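PDB 1VLI: spore coat polysaccharide biosynthesis protein SpsE from Bacillus subtilis, which probably acts as an N-acylneuraminate-9-phosphate synthase-like enzyme in the biosynthesis of spore coat polysaccharide. Local coordinates for residues A[122-127]-A[151-156]; A[361-366]-A[372-377]. One frame throughout, in Å; residues are numbered along the deposited sequence.

Contact 1. Residues A[122-127]-A[151-156]; sequences CDEGSA and LKYVAR
Y153 and E124 form the partly exposed side of this contact between helices 124-131 and 148-155, and A127 with V154 the buried side. The methylene carbon CG of E124 lies over one face of the Y153 ring, 3.8 Å from its centroid and 17° off the ring normal. This CH-pi contact is displaced toward the rim, where E124 CG comes within 3.6 Å of Y153 CD2. CG does the touching, with CB farther off over the ring; the carboxylate, its plane turned 74° from that of the ring, is not stacked on it. A chi1 of -174° swings the tyrosine ring away from its own backbone N and across to helix 124-131, where its OH hydrogen-bonds to D128 OD1. Replacement of the tyrosine by alanine is likely to leave E124 CG without a ring to lie on and D128 OD1 without the hydroxyl.

On the buried side A127 CB meets V154 CG2 at 4.0 Å and also reaches Y153 CE1 at 4.2 Å, oblique to the ring; the closer CH-pi contact thus lies on the more exposed side. V154 also packs on F138 and M161 of the barrel strands. D123 is the N-cap of helix 124-131, its OD1 accepting from S126 N at 2.9 Å, while its OD2 pairs with R70. Two neighbouring helices packed together outside a parallel barrel, each following a strand, are characteristic of the TIM-barrel fold of the NeuB family.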
ATOM      1  N   CYS A 122      -7.664   3.993  -0.525  1.00 60.48           N
ATOM      2  CA  CYS A 122      -7.508   4.512   0.836  1.00 63.64           C
ATOM      3  C   CYS A 122      -8.811   4.795   1.601  1.00 64.38           C
ATOM      4  O   CYS A 122      -8.755   5.331   2.702  1.00 62.83           O
ATOM      5  CB  CYS A 122      -6.668   5.795   0.810  1.00 65.65           C
ATOM      6  SG  CYS A 122      -7.293   7.009  -0.381  1.00 70.38           S
ATOM      7  N   ASP A 123      -9.965   4.515   0.994  1.00 63.93           N
ATOM      8  CA  ASP A 123     -11.242   4.584   1.681  1.00 63.00           C
ATOM      9  C   ASP A 123     -12.320   3.834   0.916  1.00 65.10           C
ATOM     10  O   ASP A 123     -12.072   3.297  -0.175  1.00 64.86           O
ATOM     11  CB  ASP A 123     -11.676   6.025   1.956  1.00 63.62           C
ATOM     12  CG  ASP A 123     -11.435   6.962   0.792  1.00 67.67           C
ATOM     13  OD1 ASP A 123     -11.901   6.681  -0.347  1.00 67.70           O
ATOM     14  OD2 ASP A 123     -10.814   8.044   0.949  1.00 68.68           O
ATOM     15  N   GLU A 124     -13.514   3.795   1.500  1.00 63.22           N
ATOM     16  CA  GLU A 124     -14.658   3.114   0.908  1.00 63.37           C
ATOM     17  C   GLU A 124     -14.947   3.627  -0.526  1.00 62.87           C
ATOM     18  O   GLU A 124     -15.163   2.834  -1.449  1.00 63.21           O
ATOM     19  CB  GLU A 124     -15.877   3.231   1.846  1.00 63.92           C
ATOM     20  CG  GLU A 124     -15.783   2.422   3.161  1.00 71.35           C
ATOM     21  CD  GLU A 124     -14.917   3.026   4.312  1.00 79.46           C
ATOM     22  OE1 GLU A 124     -14.266   4.100   4.149  1.00 72.58           O
ATOM     23  OE2 GLU A 124     -14.889   2.415   5.429  1.00 75.80           O
ATOM     24  N   GLY A 125     -14.882   4.945  -0.716  1.00 61.41           N
ATOM     25  CA  GLY A 125     -15.185   5.581  -1.992  1.00 58.63           C
ATOM     26  C   GLY A 125     -14.170   5.361  -3.107  1.00 60.16           C
ATOM     27  O   GLY A 125     -14.548   5.153  -4.274  1.00 63.00           O
ATOM     28  N   SER A 126     -12.882   5.444  -2.773  1.00 59.91           N
ATOM     29  CA  SER A 126     -11.822   5.087  -3.723  1.00 58.78           C
ATOM     30  C   SER A 126     -11.935   3.603  -4.084  1.00 58.82           C
ATOM     31  O   SER A 126     -11.771   3.214  -5.254  1.00 59.53           O
ATOM     32  CB  SER A 126     -10.434   5.418  -3.172  1.00 57.73           C
ATOM     33  OG  SER A 126     -10.251   4.877  -1.870  1.00 64.31           O
ATOM     34  N   ALA A 127     -12.254   2.782  -3.085  1.00 56.38           N
ATOM     35  CA  ALA A 127     -12.484   1.361  -3.308  1.00 54.86           C
ATOM     36  C   ALA A 127     -13.599   1.110  -4.352  1.00 52.03           C
ATOM     37  O   ALA A 127     -13.474   0.244  -5.193  1.00 50.61           O
ATOM     38  CB  ALA A 127     -12.781   0.644  -2.001  1.00 54.55           C
ATOM     39  N   LEU A 151     -10.253  -2.269   5.567  1.00 56.90           N
ATOM     40  CA  LEU A 151      -9.768  -3.607   5.237  1.00 54.66           C
ATOM     41  C   LEU A 151     -10.933  -4.584   5.118  1.00 54.72           C
ATOM     42  O   LEU A 151     -10.909  -5.468   4.293  1.00 56.84           O
ATOM     43  CB  LEU A 151      -8.723  -4.114   6.260  1.00 52.07           C
ATOM     44  CG  LEU A 151      -7.438  -3.292   6.384  1.00 59.20           C
ATOM     45  CD1 LEU A 151      -6.582  -3.809   7.544  1.00 49.16           C
ATOM     46  CD2 LEU A 151      -6.607  -3.239   5.073  1.00 57.42           C
ATOM     47  N   LYS A 152     -11.940  -4.421   5.972  1.00 57.96           N
ATOM     48  CA  LYS A 152     -13.129  -5.262   6.009  1.00 59.68           C
ATOM     49  C   LYS A 152     -13.951  -5.030   4.742  1.00 60.15           C
ATOM     50  O   LYS A 152     -14.478  -5.957   4.138  1.00 63.10           O
ATOM     51  CB  LYS A 152     -13.933  -4.863   7.242  1.00 57.73           C
ATOM     52  CG  LYS A 152     -14.939  -5.866   7.755  1.00 65.13           C
ATOM     53  CD  LYS A 152     -15.825  -5.226   8.843  1.00 67.00           C
ATOM     54  CE  LYS A 152     -16.672  -6.260   9.617  1.00 87.32           C
ATOM     55  NZ  LYS A 152     -16.577  -6.120  11.120  1.00 88.96           N
ATOM     56  N   TYR A 153     -14.054  -3.773   4.345  1.00 59.85           N
ATOM     57  CA  TYR A 153     -14.910  -3.375   3.244  1.00 60.23           C
ATOM     58  C   TYR A 153     -14.381  -3.944   1.942  1.00 61.17           C
ATOM     59  O   TYR A 153     -15.130  -4.520   1.162  1.00 61.40           O
ATOM     60  CB  TYR A 153     -14.923  -1.863   3.162  1.00 58.59           C
ATOM     61  CG  TYR A 153     -15.871  -1.285   2.165  1.00 58.82           C
ATOM     62  CD1 TYR A 153     -15.484  -1.092   0.840  1.00 58.58           C
ATOM     63  CD2 TYR A 153     -17.135  -0.889   2.542  1.00 59.75           C
ATOM     64  CE1 TYR A 153     -16.326  -0.533  -0.078  1.00 52.35           C
ATOM     65  CE2 TYR A 153     -17.998  -0.326   1.626  1.00 66.69           C
ATOM     66  CZ  TYR A 153     -17.591  -0.147   0.311  1.00 66.85           C
ATOM     67  OH  TYR A 153     -18.453   0.434  -0.606  1.00 62.29           O
ATOM     68  N   VAL A 154     -13.080  -3.803   1.729  1.00 61.80           N
ATOM     69  CA  VAL A 154     -12.459  -4.330   0.540  1.00 60.14           C
ATOM     70  C   VAL A 154     -12.363  -5.870   0.575  1.00 60.82           C
ATOM     71  O   VAL A 154     -12.588  -6.532  -0.439  1.00 60.65           O
ATOM     72  CB  VAL A 154     -11.083  -3.702   0.328  1.00 60.97           C
ATOM     73  CG1 VAL A 154     -10.488  -4.219  -0.945  1.00 60.47           C
ATOM     74  CG2 VAL A 154     -11.198  -2.195   0.256  1.00 58.36           C
ATOM     75  N   ALA A 155     -12.028  -6.444   1.734  1.00 58.57           N
ATOM     76  CA  ALA A 155     -11.966  -7.908   1.836  1.00 58.31           C
ATOM     77  C   ALA A 155     -13.243  -8.574   1.268  1.00 59.07           C
ATOM     78  O   ALA A 155     -13.171  -9.639   0.670  1.00 60.23           O
ATOM     79  CB  ALA A 155     -11.730  -8.337   3.253  1.00 52.36           C
ATOM     80  N   ARG A 156     -14.397  -7.941   1.461  1.00 58.81           N
ATOM     81  CA  ARG A 156     -15.676  -8.522   1.034  1.00 61.87           C
ATOM     82  C   ARG A 156     -15.886  -8.541  -0.484  1.00 61.42           C
ATOM     83  O   ARG A 156     -16.833  -9.141  -0.964  1.00 60.59           O
ATOM     84  CB  ARG A 156     -16.850  -7.795   1.688  1.00 60.27           C
ATOM     85  CG  ARG A 156     -17.118  -8.242   3.091  1.00 64.72           C
ATOM     86  CD  ARG A 156     -18.112  -7.369   3.806  1.00 65.91           C
ATOM     87  NE  ARG A 156     -18.092  -7.645   5.231  1.00 84.88           N
ATOM     88  CZ  ARG A 156     -18.901  -7.090   6.126  1.00 93.78           C
ATOM     89  NH1 ARG A 156     -19.827  -6.213   5.748  1.00 88.45           N
ATOM     90  NH2 ARG A 156     -18.784  -7.418   7.412  1.00 97.01           N
TER

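Contact 2. Residues A[361-366]-A[372-377]; sequences AVRDIP and VWDDIL
V362 and D375 join the two backbones through one nearly linear bond, V362 N to D375 O at 2.9 Å (176°); the nearest CA atoms, those of V362 and I376, are 5.4 Å apart. The V362 side chain is directed at 372-377, its CG1 lying 3.5 Å from I376 O and its CG2 3.4 Å from D375 O, so its methyls rest largely against backbone carbonyls.

R363 supplies the charged link. A chi1 of 55° sets its CG between the backbone N and the carbonyl carbon, and the chain, extended from CG to NE, then carries the guanidinium alongside 372-377, where NE donates to D375 OD1 at 2.7 Å. The oxygen lies in the guanidinium plane and receives the N-H nearly along its own C-O axis; NH2 adds a weak second bond to the same OD1, completing a salt bridge in which the two group planes are turned 53° apart. Both segments belong to the SAF (antifreeze-like) domain near the C-terminus, where 373-375 have helical backbone angles but make no regular helix, W373 O accepting from both I376 N and L377 N. The other carboxylate oxygen of D375, OD2, accepts a weak bond from V372 N, which ties the aspartate back to the start of its own segment.

D374 approaches the guanidinium differently: its CB sits over one face, 3.4 Å from R363 NH2, and its carboxylate plane is nearly perpendicular to that of the arginine. I365 places CD1 3.7 Å from D375 CB, setting a hydrophobic branch against the root of the buried aspartate, while F330 packs on both I365 and I376.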
ATOM      1  N   ALA A 361     -21.335  11.281  22.857  1.00 58.13           N
ATOM      2  CA  ALA A 361     -20.227  12.062  23.445  1.00 56.94           C
ATOM      3  C   ALA A 361     -20.517  12.401  24.918  1.00 55.39           C
ATOM      4  O   ALA A 361     -21.666  12.735  25.282  1.00 54.57           O
ATOM      5  CB  ALA A 361     -20.008  13.358  22.635  1.00 52.85           C
ATOM      6  N   VAL A 362     -19.492  12.355  25.773  1.00 55.32           N
ATOM      7  CA  VAL A 362     -19.711  12.830  27.155  1.00 53.34           C
ATOM      8  C   VAL A 362     -19.282  14.276  27.391  1.00 53.13           C
ATOM      9  O   VAL A 362     -19.469  14.812  28.471  1.00 57.34           O
ATOM     10  CB  VAL A 362     -19.144  11.879  28.230  1.00 52.56           C
ATOM     11  CG1 VAL A 362     -19.671  10.478  28.013  1.00 54.02           C
ATOM     12  CG2 VAL A 362     -17.615  11.910  28.276  1.00 48.80           C
ATOM     13  N   ARG A 363     -18.705  14.899  26.376  1.00 52.72           N
ATOM     14  CA  ARG A 363     -18.374  16.322  26.414  1.00 52.31           C
ATOM     15  C   ARG A 363     -18.276  16.833  24.982  1.00 54.35           C
ATOM     16  O   ARG A 363     -18.129  16.040  24.050  1.00 54.90           O
ATOM     17  CB  ARG A 363     -17.039  16.547  27.113  1.00 49.29           C
ATOM     18  CG  ARG A 363     -15.874  15.753  26.501  1.00 50.48           C
ATOM     19  CD  ARG A 363     -14.614  15.780  27.345  1.00 51.77           C
ATOM     20  NE  ARG A 363     -13.410  15.428  26.592  1.00 54.86           N
ATOM     21  CZ  ARG A 363     -12.181  15.476  27.105  1.00 60.27           C
ATOM     22  NH1 ARG A 363     -12.011  15.864  28.364  1.00 58.60           N
ATOM     23  NH2 ARG A 363     -11.119  15.137  26.377  1.00 52.71           N
ATOM     24  N   ASP A 364     -18.321  18.150  24.822  1.00 54.59           N
ATOM     25  CA  ASP A 364     -18.094  18.794  23.536  1.00 56.09           C
ATOM     26  C   ASP A 364     -16.752  18.405  22.925  1.00 57.46           C
ATOM     27  O   ASP A 364     -15.742  18.431  23.607  1.00 60.76           O
ATOM     28  CB  ASP A 364     -18.101  20.307  23.712  1.00 56.05           C
ATOM     29  CG  ASP A 364     -19.450  20.846  24.162  1.00 55.88           C
ATOM     30  OD1 ASP A 364     -20.461  20.097  24.137  1.00 50.96           O
ATOM     31  OD2 ASP A 364     -19.573  22.026  24.545  1.00 50.80           O
ATOM     32  N   ILE A 365     -16.740  18.061  21.644  1.00 56.47           N
ATOM     33  CA  ILE A 365     -15.489  17.817  20.933  1.00 57.05           C
ATOM     34  C   ILE A 365     -15.429  18.792  19.763  1.00 59.43           C
ATOM     35  O   ILE A 365     -16.388  18.883  18.987  1.00 58.10           O
ATOM     36  CB  ILE A 365     -15.417  16.373  20.438  1.00 53.52           C
ATOM     37  CG1 ILE A 365     -16.014  15.424  21.484  1.00 52.15           C
ATOM     38  CG2 ILE A 365     -13.976  15.998  20.126  1.00 60.12           C
ATOM     39  CD1 ILE A 365     -16.227  14.002  21.007  1.00 49.36           C
ATOM     40  N   PRO A 366     -14.340  19.558  19.655  1.00 62.31           N
ATOM     41  CA  PRO A 366     -14.146  20.446  18.503  1.00 63.38           C
ATOM     42  C   PRO A 366     -14.036  19.647  17.186  1.00 64.36           C
ATOM     43  O   PRO A 366     -13.699  18.457  17.208  1.00 64.91           O
ATOM     44  CB  PRO A 366     -12.825  21.151  18.832  1.00 63.29           C
ATOM     45  CG  PRO A 366     -12.676  21.017  20.341  1.00 63.81           C
ATOM     46  CD  PRO A 366     -13.240  19.669  20.639  1.00 62.59           C
ATOM     47  N   VAL A 372     -10.518  10.709  21.794  1.00 57.27           N
ATOM     48  CA  VAL A 372      -9.702  10.422  22.935  1.00 55.91           C
ATOM     49  C   VAL A 372     -10.682   9.761  23.935  1.00 56.08           C
ATOM     50  O   VAL A 372     -11.896   9.848  23.752  1.00 56.06           O
ATOM     51  CB  VAL A 372      -9.131  11.779  23.417  1.00 57.10           C
ATOM     52  CG1 VAL A 372      -9.725  12.228  24.721  1.00 53.02           C
ATOM     53  CG2 VAL A 372      -7.600  11.821  23.345  1.00 50.09           C
ATOM     54  N   TRP A 373     -10.179   9.070  24.955  1.00 55.63           N
ATOM     55  CA  TRP A 373     -11.060   8.291  25.836  1.00 54.27           C
ATOM     56  C   TRP A 373     -11.942   9.174  26.679  1.00 54.47           C
ATOM     57  O   TRP A 373     -13.100   8.845  26.964  1.00 55.40           O
ATOM     58  CB  TRP A 373     -10.252   7.343  26.725  1.00 56.28           C
ATOM     59  CG  TRP A 373      -9.816   6.131  25.996  1.00 54.13           C
ATOM     60  CD1 TRP A 373      -8.538   5.801  25.643  1.00 58.98           C
ATOM     61  CD2 TRP A 373     -10.659   5.085  25.479  1.00 56.03           C
ATOM     62  NE1 TRP A 373      -8.533   4.613  24.940  1.00 53.68           N
ATOM     63  CE2 TRP A 373      -9.822   4.153  24.827  1.00 54.78           C
ATOM     64  CE3 TRP A 373     -12.045   4.849  25.486  1.00 66.43           C
ATOM     65  CZ2 TRP A 373     -10.317   2.992  24.220  1.00 50.36           C
ATOM     66  CZ3 TRP A 373     -12.537   3.698  24.853  1.00 59.79           C
ATOM     67  CH2 TRP A 373     -11.676   2.796  24.238  1.00 58.48           C
ATOM     68  N   ASP A 374     -11.404  10.320  27.063  1.00 54.79           N
ATOM     69  CA  ASP A 374     -12.140  11.253  27.878  1.00 53.94           C
ATOM     70  C   ASP A 374     -13.373  11.818  27.196  1.00 54.98           C
ATOM     71  O   ASP A 374     -14.222  12.399  27.866  1.00 56.62           O
ATOM     72  CB  ASP A 374     -11.221  12.373  28.312  1.00 56.14           C
ATOM     73  CG  ASP A 374     -10.383  12.002  29.524  1.00 63.31           C
ATOM     74  OD1 ASP A 374     -10.517  10.883  30.079  1.00 65.57           O
ATOM     75  OD2 ASP A 374      -9.549  12.789  29.993  1.00 74.27           O
ATOM     76  N   ASP A 375     -13.469  11.651  25.876  1.00 54.95           N
ATOM     77  CA  ASP A 375     -14.613  12.124  25.108  1.00 54.58           C
ATOM     78  C   ASP A 375     -15.754  11.133  25.239  1.00 54.02           C
ATOM     79  O   ASP A 375     -16.890  11.487  24.979  1.00 53.28           O
ATOM     80  CB  ASP A 375     -14.250  12.287  23.610  1.00 54.78           C
ATOM     81  CG  ASP A 375     -13.168  13.359  23.366  1.00 57.50           C
ATOM     82  OD1 ASP A 375     -13.124  14.319  24.172  1.00 56.30           O
ATOM     83  OD2 ASP A 375     -12.322  13.329  22.412  1.00 47.34           O
ATOM     84  N   ILE A 376     -15.447   9.888  25.620  1.00 55.49           N
ATOM     85  CA  ILE A 376     -16.465   8.817  25.658  1.00 57.60           C
ATOM     86  C   ILE A 376     -16.732   8.189  27.020  1.00 60.24           C
ATOM     87  O   ILE A 376     -17.794   7.583  27.207  1.00 63.23           O
ATOM     88  CB  ILE A 376     -16.204   7.711  24.600  1.00 57.77           C
ATOM     89  CG1 ILE A 376     -14.746   7.330  24.527  1.00 63.57           C
ATOM     90  CG2 ILE A 376     -16.596   8.184  23.190  1.00 57.12           C
ATOM     91  CD1 ILE A 376     -14.338   6.992  23.125  1.00 63.25           C
ATOM     92  N   LEU A 377     -15.806   8.365  27.969  1.00 58.09           N
ATOM     93  CA  LEU A 377     -15.919   7.764  29.296  1.00 54.90           C
ATOM     94  C   LEU A 377     -16.377   8.735  30.386  1.00 52.63           C
ATOM     95  O   LEU A 377     -15.848   9.855  30.541  1.00 50.34           O
ATOM     96  CB  LEU A 377     -14.616   7.057  29.681  1.00 56.91           C
ATOM     97  CG  LEU A 377     -14.266   5.874  28.771  1.00 56.15           C
ATOM     98  CD1 LEU A 377     -12.861   5.385  29.056  1.00 57.90           C
ATOM     99  CD2 LEU A 377     -15.299   4.721  28.874  1.00 56.63           C
TER

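Contacts 1 and 2 occur in series along the chain: contact 1 is part of the NeuB-family barrel, contact 2 of the SAF domain. Their centres are about 28 Å apart and their nearest atoms about 17 Å, so they do not touch. The centre of contact 1 lies about 13 Å from the centre of the chain and that of contact 2 about 32 Å from it, consistent with a barrel body and a peripheral C-terminal domain. K152, in contact 1, forms a salt bridge with E353 of helix 352-356, the helix preceding contact 2. The zinc ion is bound by H226 and H248, and neither contact supplies a ligand.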